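Local coordinates for amidase, hydantoinase/carbamoylase family (Paraburkholderia phymatum, PDB 6C0D) that probably hydrolyses N-carbamoyl-L-amino acids, as a homodimeric, zinc-dependent member of the peptidase M20 family, at the interface of chains A and B. Numbering follows the deposited sequence. Chains: chain A/B, Amidase, hydantoinase/carbamoylase family.

The interface of chains A and B. Residues chain A 232-234, 281-282; chain B 270, 293, 295.
Two loop stretches of chain A, A:Ala233-A:Gly234 after strand 231-232 and A:Phe281-A:Ser282 before strand 283-284, meet B:Thr270 on strand 268-277 and B:Gln293 and B:Arg295 on strand 287-296. This patch is part of the two-fold interface of the homodimer, so it recurs with the chains exchanged. B:Gln293 carries the direct polar link. With CG anti to the backbone N (chi1 -177°) and the chain extended beyond it, the amide reaches A:Ser282. The amide nitrogen NE2 donates to the hydroxyl OG of A:Ser282 at 2.9 Å. The bond is nearly straight, 170° at the hydrogen, and lies in the amide plane. B:Arg295 holds the carbonyl oxygen of the same amide, which would restrain its rotation. Its NE and NH2 both donate to OE1 of B:Gln293 from one face, above the carbonyl plane. That grip may help hold the guanidinium against the chain A loop. CA of A:Gly234 lies over one guanidinium face, offset toward the rim, 3.4 Å from NE of B:Arg295. Within chain A, the backbone N of A:Gly234 donates to ND1 of A:His232 at 2.9 Å, close to the ring plane, which ties the loop to the end of strand 231-232. The methyl CB of A:Ala233 packs against B:Thr270, 3.4 Å from OG1 and 3.9 Å from CB. Two waters add further links across the contact. One molecule joins the carbonyl O of A:Phe281 to the carbonyl O of B:Thr270. A second contacts O of A:Ala233, OE1 of B:Gln293 and, at 2.8 Å, the hydroxyl OG1 of B:Thr270.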
loop_
_atom_site.group_PDB
_atom_site.type_symbol
_atom_site.label_atom_id
_atom_site.label_comp_id
_atom_site.label_asym_id
_atom_site.label_seq_id
_atom_site.Cartn_x
_atom_site.Cartn_y
_atom_site.Cartn_z
ATOM N N HIS A 232 12.987 -2.992 -14.171
ATOM C CA HIS A 232 12.056 -2.433 -15.142
ATOM C C HIS A 232 11.015 -3.495 -15.493
ATOM O O HIS A 232 11.374 -4.607 -15.895
ATOM C CB HIS A 232 12.848 -1.986 -16.369
ATOM C CG HIS A 232 12.042 -1.235 -17.387
ATOM N ND1 HIS A 232 10.954 -1.786 -18.028
ATOM C CD2 HIS A 232 12.195 0.008 -17.906
ATOM C CE1 HIS A 232 10.449 -0.903 -18.876
ATOM N NE2 HIS A 232 11.182 0.196 -18.820
ATOM N N ALA A 233 9.729 -3.167 -15.324
ATOM C CA ALA A 233 8.676 -4.166 -15.480
ATOM C C ALA A 233 8.447 -4.592 -16.927
ATOM O O ALA A 233 7.726 -5.572 -17.154
ATOM C CB ALA A 233 7.358 -3.644 -14.908
ATOM N N GLY A 234 8.992 -3.865 -17.895
ATOM C CA GLY A 234 8.828 -4.218 -19.297
ATOM C C GLY A 234 10.012 -5.006 -19.834
ATOM O O GLY A 234 9.850 -5.971 -20.580
ATOM N N PHE A 281 3.508 1.409 -11.641
ATOM C CA PHE A 281 3.097 0.446 -12.667
ATOM C C PHE A 281 4.275 -0.265 -13.317
ATOM O O PHE A 281 4.198 -1.463 -13.604
ATOM C CB PHE A 281 2.305 1.146 -13.782
ATOM C CG PHE A 281 0.798 1.118 -13.613
ATOM C CD1 PHE A 281 0.083 -0.071 -13.727
ATOM C CD2 PHE A 281 0.098 2.292 -13.398
ATOM C CE1 PHE A 281 -1.289 -0.090 -13.609
ATOM C CE2 PHE A 281 -1.285 2.270 -13.265
ATOM C CZ PHE A 281 -1.973 1.069 -13.369
ATOM N N SER A 282 5.346 0.468 -13.643
ATOM C CA SER A 282 6.390 -0.074 -14.507
ATOM C C SER A 282 7.655 -0.488 -13.758
ATOM O O SER A 282 8.712 -0.638 -14.384
ATOM C CB SER A 282 6.739 0.934 -15.601
ATOM O OG SER A 282 5.624 1.133 -16.457
ATOM N N THR B 270 3.123 -7.707 -14.214
ATOM C CA THR B 270 3.662 -7.113 -12.988
ATOM C C THR B 270 2.543 -6.497 -12.175
ATOM O O THR B 270 1.773 -5.693 -12.702
ATOM C CB THR B 270 4.681 -6.005 -13.312
ATOM O OG1 THR B 270 5.551 -6.437 -14.364
ATOM C CG2 THR B 270 5.517 -5.654 -12.067
ATOM N N GLN B 293 0.114 -4.446 -14.802
ATOM C CA GLN B 293 0.600 -4.128 -16.142
ATOM C C GLN B 293 0.969 -5.435 -16.815
ATOM O O GLN B 293 1.420 -6.363 -16.148
ATOM C CB GLN B 293 1.830 -3.215 -16.084
ATOM C CG GLN B 293 2.366 -2.782 -17.455
ATOM C CD GLN B 293 3.634 -1.965 -17.294
ATOM O OE1 GLN B 293 4.731 -2.510 -17.297
ATOM N NE2 GLN B 293 3.481 -0.655 -17.110
ATOM N N ARG B 295 2.729 -6.940 -20.807
ATOM C CA ARG B 295 3.302 -6.594 -22.108
ATOM C C ARG B 295 3.615 -7.861 -22.877
ATOM O O ARG B 295 3.999 -8.873 -22.291
ATOM C CB ARG B 295 4.603 -5.779 -21.985
ATOM C CG ARG B 295 4.512 -4.591 -21.025
ATOM C CD ARG B 295 5.757 -3.700 -21.126
ATOM N NE ARG B 295 5.834 -2.774 -19.992
ATOM C CZ ARG B 295 6.460 -1.602 -20.018
ATOM N NH1 ARG B 295 7.065 -1.197 -21.130
ATOM N NH2 ARG B 295 6.461 -0.821 -18.942
HETATM O O HOH W 1 4.893 -5.379 -16.881
HETATM O O HOH W 2 2.060 -2.805 -12.516
#